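Local coordinates for DotU family type IV/VI secretion system protein (Acinetobacter baumannii, PDB 6Y4R), which forms the cytoplasmic part of TssL, a key component of the type VI secretion system, and probably helps to assemble the membrane-bound portion of that machine, at residues G135-R138 and E143-N146; Y102-I107 and Y127-G132; A120-F125 and D154-L159; P89-L92 and G96-L99. All blocks are in the same frame, centred on the assembly; numbering follows the deposited sequence.

Contact 1: residues G135-R138 and E143-N146; sequences GKYR and ESLN
Tyr137 and Leu145 make up the dense half of this contact, where a loop folds back on the first turn of the helix it leads into. Their side chains pass at a slant, with Tyr137 CB against Leu145 CB at 3.7 Å. Beyond that pair, the methyl Leu145 CD1 reaches over one face of the phenol ring as a CH-pi contact, 4.1 Å from the centroid of the Tyr137 ring and 27° from its normal. CG of Tyr137 stands opposite its own carbonyl carbon (chi1 -73°), which brings one ring face to Leu145 CD1 and the ring edge to Ser144 OG. In this all-helical DotU-family domain, the connection from helix 119-130 thus packs on the first turn of helix 143-159. The 3-10 turn 136-137 lies in that connection, and Phe105 of helix 100-114 meets Tyr137 edge to face and also touches Leu145. The solvent side is looser and polar: Ser144 OG sits at the ring edge, in its plane, 3.6 Å from Tyr137 CE2. On the loop, Glu68 OE1 accepts a hydrogen bond from Gly135 N and OE2 forms a salt bridge with Arg138 NH2.

Contact 2: residues Y102-I107 and Y127-G132; sequences YQFFEI and YCLLLG
Phe104 and Leu129 provide the main aliphatic-aromatic packing between helix 100-114 and helix 119-130. They cross at a slant, Phe104 CE1 lying 3.9 Å from Leu129 CD2, while Leu129 CG approaches the same end of the ring. Leu129 CD2 also serves a second ring, standing 3.8 Å from Phe105 CE1, so one leucine methyl touches both phenylalanine rings. The rings start from different torsions: Phe104 has CG trans to its amide nitrogen (chi1 174°), whereas Phe105 has CG trans to its carbonyl carbon (chi1 -68°). The result is that neighbours on the helix send both ring ends to Leu129. Cys128 contributes an edge contact, its CB 4.0 Å from Phe104 CE2, near the plane of the ring. An aromatic contact within helix 100-114 supports these, Phe104 CD1 lying over the centre of the Phe105 ring, 3.9 Å above its plane. Backbone hydrogen bonding closes the second helix in a Schellman motif, with Gly132 at positive phi as its C-prime residue: Gly132 N bonds to Leu129 O at 3.3 Å, and Phe133 N returns to Cys128 O. Helix 52-71 continues the apolar layer, Ala61 touching Phe104 and Leu65 touching Cys128, and Phe133 stacks on the Phe104 ring.

Contact 3: residues A120-F125 and D154-L159; sequences AALEVF and DEIDYL
This is an apolar helix-helix contact near the C-terminus of the modelled chain, between Leu122 and Glu123 of helix 119-130 and Ile156 and Leu159 of helix 143-159. The axes of segments 120-125 and 154-159 come within 10.7 Å and run close to antiparallel, 150° apart. Ile156 is the principal intruder. Its CD1 lies against the backbone of the partner helix, 3.8 Å from Leu122 O and 3.9 Å from Glu123 CA. CG1 lies trans to the carbonyl carbon of Ile156 (chi1 -63°), with the chain extended beyond it, and this carries the terminal methyl between the two partner residues. Leu119 and His126 of helix 119-130 also touch Ile156, so it meets four residues spaced i, i+3, i+4 and i+7, the four-residue hole of a knobs-into-holes arrangement, with Ile156 as the knob. On one side of this socket, the Leu122 and Ile156 side chains lie antiparallel, flank to flank, Leu122 CD2 resting 4.1 Å from Ile156 CG1. The other branch, Ile156 CG2, meets the aliphatic part of Glu123, at 4.0 Å from its CG. Leu159 extends the apolar line by about one turn, Leu122 CD2 approaching Leu159 CD1 at 4.4 Å, and here the contact is more open to solvent. Leu108 of helix 100-114 also touches Leu122, and that helix is tied to helix 143-159 by a salt bridge from Arg112 to Glu155.

Contact 4: residues P89-L92 and G96-L99; sequences PLQL and GSQL
Gln91 and Ser97 meet first through the backbone: Ser97 N donates to Gln91 O over 3.1 Å in a nearly straight bond, 170° at the hydrogen. Beside it, a weak, bent bond, 125° at the hydrogen, runs from Gly96 N to Leu92 O at 3.0 Å. Gly96 leaves helix 90-95 with positive phi, and this turns the chain back along the short helix, so that Gly96 and Ser97 meet carbonyls of its first turn. Side chains add a lighter layer: Gln91 OE1 lies 3.8 Å from Ser97 CB, while Leu92 and Gln98 run side by side, with Leu92 CD1 4.0 Å from Gln98 CG. Ser97 then prepares the next helix. Its OG accepts from Leu99 N at 3.2 Å in an ST turn, and Leu99 is the N-cap of helix 100-114. In the first turn of helix 90-95, the carboxylate of Asp67, on helix 52-71, accepts from Leu90 N and Gln91 N, while Tyr60, Cys63 and Ala64 touch the Gln91 side chain. The chemistry is consistent with a turn held mainly by main-chain hydrogen bonds, with the contact between Leu92 and Gln98 lying at the exposed surface.

Burial and chemistry change together across the four contacts. Contact 2 is the core one, all four of its touching residues being buried, whereas contacts 1 and 3 are partly buried and contact 4 lies at the surface. Helix 143-159 serves contacts 1 and 3 near its two ends, their centres about 18 Å apart, and helix 119-130 serves contacts 2 and 3. Contact 2 touches contacts 1 and 3: Phe105 reaches contact 1, and Phe104 and Ile107 meet the aromatic ring of Phe125 in contact 3. Contacts 1 to 3 rely on carbon packing, but contact 4, across the chain's centre from contact 3, relies on backbone hydrogen bonds and leads directly into the helix of contact 2.

Contact 1: residues G135-R138 and E143-N146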
loop_
_atom_site.group_PDB
_atom_site.type_symbol
_atom_site.label_atom_id
_atom_site.label_comp_id
_atom_site.label_asym_id
_atom_site.label_seq_id
_atom_site.Cartn_x
_atom_site.Cartn_y
_atom_site.Cartn_z
ATOM N N GLY A 135 -3.384 6.768 -7.056
ATOM C CA GLY A 135 -4.649 6.190 -7.467
ATOM C C GLY A 135 -5.387 7.090 -8.427
ATOM O O GLY A 135 -4.867 7.532 -9.456
ATOM N N LYS A 136 -6.636 7.343 -8.075
ATOM C CA LYS A 136 -7.557 8.087 -8.916
ATOM C C LYS A 136 -7.202 9.564 -9.035
ATOM O O LYS A 136 -7.621 10.215 -9.999
ATOM C CB LYS A 136 -8.961 7.847 -8.360
ATOM C CG LYS A 136 -10.006 8.852 -8.689
ATOM C CD LYS A 136 -11.066 8.911 -7.590
ATOM C CE LYS A 136 -10.448 9.346 -6.266
ATOM N NZ LYS A 136 -11.484 9.445 -5.181
ATOM N N TYR A 137 -6.383 10.083 -8.120
ATOM C CA TYR A 137 -5.951 11.474 -8.125
ATOM C C TYR A 137 -4.854 11.758 -9.137
ATOM O O TYR A 137 -4.477 12.926 -9.293
ATOM C CB TYR A 137 -5.451 11.873 -6.741
ATOM C CG TYR A 137 -6.553 12.037 -5.735
ATOM C CD1 TYR A 137 -7.016 10.953 -5.009
ATOM C CD2 TYR A 137 -7.133 13.269 -5.511
ATOM C CE1 TYR A 137 -8.025 11.090 -4.087
ATOM C CE2 TYR A 137 -8.140 13.414 -4.588
ATOM C CZ TYR A 137 -8.577 12.317 -3.878
ATOM O OH TYR A 137 -9.577 12.429 -2.948
ATOM N N ARG A 138 -4.324 10.728 -9.807
ATOM C CA ARG A 138 -3.262 10.924 -10.788
ATOM C C ARG A 138 -3.752 11.692 -12.017
ATOM O O ARG A 138 -2.999 12.506 -12.572
ATOM C CB ARG A 138 -2.669 9.570 -11.192
ATOM C CG ARG A 138 -1.505 9.677 -12.186
ATOM C CD ARG A 138 -0.713 8.368 -12.380
ATOM N NE ARG A 138 -0.180 7.848 -11.124
ATOM C CZ ARG A 138 1.013 8.165 -10.628
ATOM N NH1 ARG A 138 1.800 9.013 -11.282
ATOM N NH2 ARG A 138 1.411 7.654 -9.463
ATOM N N GLU A 143 -3.058 18.682 -6.649
ATOM C CA GLU A 143 -3.038 19.430 -5.397
ATOM C C GLU A 143 -4.129 18.942 -4.458
ATOM O O GLU A 143 -3.996 19.043 -3.230
ATOM C CB GLU A 143 -3.119 20.940 -5.625
ATOM C CG GLU A 143 -1.878 21.510 -6.315
ATOM C CD GLU A 143 -2.147 22.775 -7.113
ATOM O OE1 GLU A 143 -3.326 23.159 -7.275
ATOM O OE2 GLU A 143 -1.165 23.389 -7.588
ATOM N N SER A 144 -5.243 18.471 -5.024
ATOM C CA SER A 144 -6.298 17.901 -4.198
ATOM C C SER A 144 -5.764 16.722 -3.398
ATOM O O SER A 144 -6.234 16.460 -2.286
ATOM C CB SER A 144 -7.493 17.491 -5.057
ATOM O OG SER A 144 -8.547 16.991 -4.258
ATOM N N LEU A 145 -4.776 16.006 -3.935
ATOM C CA LEU A 145 -4.272 14.842 -3.219
ATOM C C LEU A 145 -3.309 15.241 -2.105
ATOM O O LEU A 145 -3.342 14.657 -1.018
ATOM C CB LEU A 145 -3.587 13.885 -4.191
ATOM C CG LEU A 145 -2.880 12.703 -3.531
ATOM C CD1 LEU A 145 -3.896 11.677 -3.019
ATOM C CD2 LEU A 145 -1.911 12.077 -4.504
ATOM N N ASN A 146 -2.493 16.270 -2.314
ATOM C CA ASN A 146 -1.642 16.719 -1.219
ATOM C C ASN A 146 -2.466 17.236 -0.050
ATOM O O ASN A 146 -2.151 16.952 1.113
ATOM C CB ASN A 146 -0.665 17.779 -1.718
ATOM C CG ASN A 146 0.430 17.203 -2.595
ATOM O OD1 ASN A 146 0.596 15.975 -2.715
ATOM N ND2 ASN A 146 1.150 18.092 -3.267
#

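Contact 2: residues Y102-I107 and Y127-G132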
loop_
_atom_site.group_PDB
_atom_site.type_symbol
_atom_site.label_atom_id
_atom_site.label_comp_id
_atom_site.label_asym_id
_atom_site.label_seq_id
_atom_site.Cartn_x
_atom_site.Cartn_y
_atom_site.Cartn_z
ATOM N N TYR A 102 -9.793 3.875 -7.058
ATOM C CA TYR A 102 -10.966 4.461 -6.426
ATOM C C TYR A 102 -11.258 3.875 -5.056
ATOM O O TYR A 102 -11.578 4.614 -4.125
ATOM C CB TYR A 102 -12.209 4.256 -7.312
ATOM C CG TYR A 102 -12.182 5.020 -8.615
ATOM C CD1 TYR A 102 -11.415 4.584 -9.690
ATOM C CD2 TYR A 102 -12.929 6.179 -8.772
ATOM C CE1 TYR A 102 -11.384 5.291 -10.879
ATOM C CE2 TYR A 102 -12.910 6.888 -9.952
ATOM C CZ TYR A 102 -12.136 6.442 -11.000
ATOM O OH TYR A 102 -12.124 7.159 -12.172
ATOM N N GLN A 103 -11.119 2.568 -4.898
ATOM C CA GLN A 103 -11.596 1.916 -3.691
ATOM C C GLN A 103 -10.634 2.080 -2.517
ATOM O O GLN A 103 -11.064 2.002 -1.361
ATOM C CB GLN A 103 -11.876 0.449 -4.005
ATOM C CG GLN A 103 -12.391 -0.339 -2.849
ATOM C CD GLN A 103 -13.044 -1.592 -3.309
ATOM O OE1 GLN A 103 -13.056 -2.598 -2.603
ATOM N NE2 GLN A 103 -13.614 -1.544 -4.505
ATOM N N PHE A 104 -9.356 2.338 -2.781
ATOM C CA PHE A 104 -8.436 2.731 -1.713
ATOM C C PHE A 104 -8.978 3.950 -0.968
ATOM O O PHE A 104 -8.826 4.064 0.256
ATOM C CB PHE A 104 -7.054 2.997 -2.332
ATOM C CG PHE A 104 -6.005 3.541 -1.388
ATOM C CD1 PHE A 104 -6.071 4.844 -0.886
ATOM C CD2 PHE A 104 -4.901 2.762 -1.057
ATOM C CE1 PHE A 104 -5.076 5.345 -0.042
ATOM C CE2 PHE A 104 -3.890 3.267 -0.210
ATOM C CZ PHE A 104 -3.990 4.557 0.294
ATOM N N PHE A 105 -9.626 4.873 -1.694
ATOM C CA PHE A 105 -10.133 6.105 -1.105
ATOM C C PHE A 105 -11.502 5.948 -0.469
ATOM O O PHE A 105 -11.820 6.721 0.437
ATOM C CB PHE A 105 -10.109 7.221 -2.155
ATOM C CG PHE A 105 -8.692 7.633 -2.554
ATOM C CD1 PHE A 105 -7.871 8.304 -1.645
ATOM C CD2 PHE A 105 -8.172 7.305 -3.799
ATOM C CE1 PHE A 105 -6.579 8.667 -1.976
ATOM C CE2 PHE A 105 -6.882 7.660 -4.133
ATOM C CZ PHE A 105 -6.076 8.347 -3.216
ATOM N N GLU A 106 -12.314 4.980 -0.920
ATOM C CA GLU A 106 -13.542 4.611 -0.211
ATOM C C GLU A 106 -13.223 4.015 1.154
ATOM O O GLU A 106 -13.822 4.395 2.164
ATOM C CB GLU A 106 -14.331 3.612 -1.052
ATOM C CG GLU A 106 -14.584 4.106 -2.448
ATOM C CD GLU A 106 -15.797 3.459 -3.105
ATOM O OE1 GLU A 106 -16.430 4.103 -3.979
ATOM O OE2 GLU A 106 -16.092 2.279 -2.800
ATOM N N ILE A 107 -12.273 3.069 1.192
ATOM C CA ILE A 107 -11.824 2.460 2.448
ATOM C C ILE A 107 -11.185 3.512 3.355
ATOM O O ILE A 107 -11.323 3.476 4.588
ATOM C CB ILE A 107 -10.871 1.276 2.164
ATOM C CG1 ILE A 107 -11.570 0.242 1.246
ATOM C CG2 ILE A 107 -10.374 0.661 3.475
ATOM C CD1 ILE A 107 -10.714 -0.919 0.767
ATOM N N TYR A 127 0.409 6.237 5.250
ATOM C CA TYR A 127 1.801 5.974 4.886
ATOM C C TYR A 127 1.951 5.524 3.438
ATOM O O TYR A 127 2.968 5.819 2.805
ATOM C CB TYR A 127 2.391 4.946 5.853
ATOM C CG TYR A 127 3.884 4.849 5.788
ATOM C CD1 TYR A 127 4.676 5.933 6.114
ATOM C CD2 TYR A 127 4.505 3.660 5.465
ATOM C CE1 TYR A 127 6.062 5.850 6.058
ATOM C CE2 TYR A 127 5.893 3.558 5.416
ATOM C CZ TYR A 127 6.663 4.655 5.715
ATOM O OH TYR A 127 8.035 4.569 5.673
ATOM N N CYS A 128 0.974 4.807 2.896
ATOM C CA CYS A 128 0.987 4.524 1.466
ATOM C C CYS A 128 0.833 5.813 0.664
ATOM O O CYS A 128 1.376 5.937 -0.440
ATOM C CB CYS A 128 -0.123 3.538 1.129
ATOM S SG CYS A 128 0.134 1.914 1.886
ATOM N N LEU A 129 0.064 6.777 1.185
ATOM C CA LEU A 129 -0.042 8.059 0.496
ATOM C C LEU A 129 1.277 8.845 0.540
ATOM O O LEU A 129 1.673 9.425 -0.479
ATOM C CB LEU A 129 -1.202 8.883 1.083
ATOM C CG LEU A 129 -2.612 8.319 0.831
ATOM C CD1 LEU A 129 -3.669 8.911 1.761
ATOM C CD2 LEU A 129 -3.013 8.550 -0.621
ATOM N N LEU A 130 2.006 8.833 1.679
ATOM C CA LEU A 130 3.315 9.508 1.709
ATOM C C LEU A 130 4.374 8.805 0.862
ATOM O O LEU A 130 5.328 9.470 0.431
ATOM C CB LEU A 130 3.888 9.673 3.128
ATOM C CG LEU A 130 3.161 10.289 4.321
ATOM C CD1 LEU A 130 3.898 9.988 5.640
ATOM C CD2 LEU A 130 3.083 11.764 4.076
ATOM N N LEU A 131 4.240 7.499 0.595
ATOM C CA LEU A 131 5.185 6.813 -0.278
ATOM C C LEU A 131 4.748 6.791 -1.747
ATOM O O LEU A 131 5.196 5.920 -2.509
ATOM C CB LEU A 131 5.457 5.384 0.202
ATOM C CG LEU A 131 5.927 5.124 1.630
ATOM C CD1 LEU A 131 6.164 3.599 1.826
ATOM C CD2 LEU A 131 7.183 5.946 1.952
ATOM N N GLY A 132 3.873 7.710 -2.150
ATOM C CA GLY A 132 3.672 8.040 -3.547
ATOM C C GLY A 132 2.405 7.521 -4.179
ATOM O O GLY A 132 2.156 7.819 -5.355
#

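Contact 3: residues A120-F125 and D154-L159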
loop_
_atom_site.group_PDB
_atom_site.type_symbol
_atom_site.label_atom_id
_atom_site.label_comp_id
_atom_site.label_asym_id
_atom_site.label_seq_id
_atom_site.Cartn_x
_atom_site.Cartn_y
_atom_site.Cartn_z
ATOM N N ALA A 120 -5.000 1.994 13.586
ATOM C CA ALA A 120 -3.866 1.211 13.093
ATOM C C ALA A 120 -3.964 1.024 11.585
ATOM O O ALA A 120 -2.975 1.184 10.865
ATOM C CB ALA A 120 -3.773 -0.140 13.807
ATOM N N ALA A 121 -5.157 0.693 11.085
ATOM C CA ALA A 121 -5.336 0.605 9.639
ATOM C C ALA A 121 -5.123 1.957 8.970
ATOM O O ALA A 121 -4.500 2.038 7.905
ATOM C CB ALA A 121 -6.739 0.088 9.306
ATOM N N LEU A 122 -5.583 3.037 9.604
ATOM C CA LEU A 122 -5.555 4.332 8.928
ATOM C C LEU A 122 -4.140 4.884 8.843
ATOM O O LEU A 122 -3.820 5.603 7.892
ATOM C CB LEU A 122 -6.536 5.304 9.603
ATOM C CG LEU A 122 -6.561 6.791 9.244
ATOM C CD1 LEU A 122 -7.246 6.966 7.899
ATOM C CD2 LEU A 122 -7.329 7.536 10.298
ATOM N N GLU A 123 -3.275 4.526 9.795
ATOM C CA GLU A 123 -1.860 4.892 9.718
ATOM C C GLU A 123 -1.170 4.266 8.504
ATOM O O GLU A 123 -0.253 4.863 7.928
ATOM C CB GLU A 123 -1.154 4.446 10.993
ATOM C CG GLU A 123 -1.065 5.478 12.101
ATOM C CD GLU A 123 -0.885 4.831 13.467
ATOM O OE1 GLU A 123 -0.949 3.589 13.522
ATOM O OE2 GLU A 123 -0.565 5.534 14.463
ATOM N N VAL A 124 -1.578 3.047 8.131
ATOM C CA VAL A 124 -1.070 2.379 6.929
ATOM C C VAL A 124 -1.537 3.106 5.666
ATOM O O VAL A 124 -0.743 3.354 4.749
ATOM C CB VAL A 124 -1.484 0.887 6.927
ATOM C CG1 VAL A 124 -1.236 0.237 5.580
ATOM C CG2 VAL A 124 -0.736 0.109 8.009
ATOM N N PHE A 125 -2.836 3.438 5.583
ATOM C CA PHE A 125 -3.321 4.109 4.377
ATOM C C PHE A 125 -2.690 5.480 4.192
ATOM O O PHE A 125 -2.462 5.897 3.051
ATOM C CB PHE A 125 -4.836 4.258 4.393
ATOM C CG PHE A 125 -5.578 3.062 3.855
ATOM C CD1 PHE A 125 -5.529 1.847 4.502
ATOM C CD2 PHE A 125 -6.323 3.158 2.684
ATOM C CE1 PHE A 125 -6.227 0.755 3.998
ATOM C CE2 PHE A 125 -6.999 2.070 2.183
ATOM C CZ PHE A 125 -6.954 0.874 2.844
ATOM N N ASP A 154 -3.196 15.094 9.749
ATOM C CA ASP A 154 -3.627 15.905 10.883
ATOM C C ASP A 154 -4.549 15.122 11.800
ATOM O O ASP A 154 -4.445 15.228 13.028
ATOM C CB ASP A 154 -4.387 17.153 10.407
ATOM C CG ASP A 154 -3.498 18.189 9.721
ATOM O OD1 ASP A 154 -2.295 18.290 10.059
ATOM O OD2 ASP A 154 -4.029 18.940 8.865
ATOM N N GLU A 155 -5.475 14.346 11.216
ATOM C CA GLU A 155 -6.425 13.565 12.012
ATOM C C GLU A 155 -5.712 12.490 12.814
ATOM O O GLU A 155 -6.091 12.202 13.952
ATOM C CB GLU A 155 -7.501 12.959 11.116
ATOM C CG GLU A 155 -8.488 13.989 10.685
ATOM C CD GLU A 155 -8.930 13.829 9.253
ATOM O OE1 GLU A 155 -8.990 12.678 8.735
ATOM O OE2 GLU A 155 -9.171 14.890 8.636
ATOM N N ILE A 156 -4.681 11.882 12.239
ATOM C CA ILE A 156 -3.899 10.919 12.996
ATOM C C ILE A 156 -3.174 11.610 14.143
ATOM O O ILE A 156 -3.147 11.098 15.268
ATOM C CB ILE A 156 -2.939 10.164 12.068
ATOM C CG1 ILE A 156 -3.764 9.358 11.054
ATOM C CG2 ILE A 156 -2.057 9.256 12.903
ATOM C CD1 ILE A 156 -2.932 8.609 10.061
ATOM N N ASP A 157 -2.581 12.786 13.887
ATOM C CA ASP A 157 -1.988 13.561 14.981
ATOM C C ASP A 157 -3.032 13.903 16.037
ATOM O O ASP A 157 -2.738 13.888 17.237
ATOM C CB ASP A 157 -1.383 14.879 14.480
ATOM C CG ASP A 157 -0.073 14.713 13.740
ATOM O OD1 ASP A 157 0.651 13.709 13.960
ATOM O OD2 ASP A 157 0.259 15.638 12.964
ATOM N N TYR A 158 -4.260 14.218 15.603
ATOM C CA TYR A 158 -5.333 14.582 16.526
ATOM C C TYR A 158 -5.804 13.398 17.361
ATOM O O TYR A 158 -6.139 13.564 18.542
ATOM C CB TYR A 158 -6.505 15.199 15.748
ATOM C CG TYR A 158 -7.765 15.490 16.557
ATOM C CD1 TYR A 158 -8.082 16.776 16.952
ATOM C CD2 TYR A 158 -8.643 14.476 16.917
ATOM C CE1 TYR A 158 -9.245 17.039 17.690
ATOM C CE2 TYR A 158 -9.797 14.731 17.646
ATOM C CZ TYR A 158 -10.095 16.007 18.028
ATOM O OH TYR A 158 -11.251 16.237 18.759
ATOM N N LEU A 159 -5.862 12.205 16.766
ATOM C CA LEU A 159 -6.385 11.045 17.476
ATOM C C LEU A 159 -5.445 10.551 18.565
ATOM O O LEU A 159 -5.852 9.706 19.369
ATOM C CB LEU A 159 -6.701 9.915 16.486
ATOM C CG LEU A 159 -7.858 10.239 15.544
ATOM C CD1 LEU A 159 -7.858 9.312 14.327
ATOM C CD2 LEU A 159 -9.146 10.155 16.332
#

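Contact 4: residues P89-L92 and G96-L99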
loop_
_atom_site.group_PDB
_atom_site.type_symbol
_atom_site.label_atom_id
_atom_site.label_comp_id
_atom_site.label_asym_id
_atom_site.label_seq_id
_atom_site.Cartn_x
_atom_site.Cartn_y
_atom_site.Cartn_z
ATOM N N PRO A 89 -1.114 -8.494 -11.696
ATOM C CA PRO A 89 -0.858 -7.578 -10.583
ATOM C C PRO A 89 -1.512 -8.099 -9.320
ATOM O O PRO A 89 -2.507 -8.826 -9.363
ATOM C CB PRO A 89 -1.455 -6.245 -11.049
ATOM C CG PRO A 89 -1.798 -6.438 -12.507
ATOM C CD PRO A 89 -1.866 -7.894 -12.799
ATOM N N LEU A 90 -0.915 -7.748 -8.177
ATOM C CA LEU A 90 -1.338 -8.350 -6.906
ATOM C C LEU A 90 -2.739 -7.904 -6.495
ATOM O O LEU A 90 -3.431 -8.612 -5.747
ATOM C CB LEU A 90 -0.353 -8.005 -5.799
ATOM C CG LEU A 90 1.033 -8.602 -5.986
ATOM C CD1 LEU A 90 1.970 -8.278 -4.799
ATOM C CD2 LEU A 90 0.914 -10.095 -6.223
ATOM N N GLN A 91 -3.175 -6.734 -6.964
ATOM C CA GLN A 91 -4.555 -6.337 -6.739
ATOM C C GLN A 91 -5.503 -7.308 -7.401
ATOM O O GLN A 91 -6.530 -7.678 -6.819
ATOM C CB GLN A 91 -4.807 -4.928 -7.268
ATOM C CG GLN A 91 -4.566 -3.811 -6.265
ATOM C CD GLN A 91 -5.689 -3.739 -5.215
ATOM O OE1 GLN A 91 -6.880 -3.787 -5.542
ATOM N NE2 GLN A 91 -5.304 -3.615 -3.952
ATOM N N LEU A 92 -5.128 -7.804 -8.580
ATOM C CA LEU A 92 -5.998 -8.692 -9.339
ATOM C C LEU A 92 -5.830 -10.128 -8.871
ATOM O O LEU A 92 -6.812 -10.873 -8.753
ATOM C CB LEU A 92 -5.652 -8.571 -10.826
ATOM C CG LEU A 92 -6.365 -9.436 -11.856
ATOM C CD1 LEU A 92 -7.772 -8.914 -12.058
ATOM C CD2 LEU A 92 -5.628 -9.471 -13.168
ATOM N N GLY A 96 -8.847 -9.948 -6.824
ATOM C CA GLY A 96 -9.678 -9.950 -8.018
ATOM C C GLY A 96 -10.122 -8.568 -8.450
ATOM O O GLY A 96 -11.122 -8.443 -9.156
ATOM N N SER A 97 -9.372 -7.528 -8.093
ATOM C CA SER A 97 -9.836 -6.160 -8.258
ATOM C C SER A 97 -8.898 -5.378 -9.172
ATOM O O SER A 97 -7.692 -5.647 -9.254
ATOM C CB SER A 97 -9.981 -5.458 -6.884
ATOM O OG SER A 97 -10.591 -4.177 -6.991
ATOM N N GLN A 98 -9.499 -4.461 -9.928
ATOM C CA GLN A 98 -8.780 -3.442 -10.674
ATOM C C GLN A 98 -9.278 -2.047 -10.328
ATOM O O GLN A 98 -9.036 -1.102 -11.088
ATOM C CB GLN A 98 -8.909 -3.669 -12.182
ATOM C CG GLN A 98 -8.797 -5.084 -12.674
ATOM C CD GLN A 98 -8.856 -5.139 -14.194
ATOM O OE1 GLN A 98 -8.136 -4.398 -14.873
ATOM N NE2 GLN A 98 -9.757 -5.966 -14.725
ATOM N N LEU A 99 -9.983 -1.899 -9.203
ATOM C CA LEU A 99 -10.631 -0.648 -8.831
ATOM C C LEU A 99 -9.908 0.040 -7.684
ATOM O O LEU A 99 -10.482 0.915 -7.028
ATOM C CB LEU A 99 -12.095 -0.891 -8.455
ATOM C CG LEU A 99 -13.061 -1.516 -9.464
ATOM C CD1 LEU A 99 -14.398 -1.729 -8.792
ATOM C CD2 LEU A 99 -13.209 -0.689 -10.729
#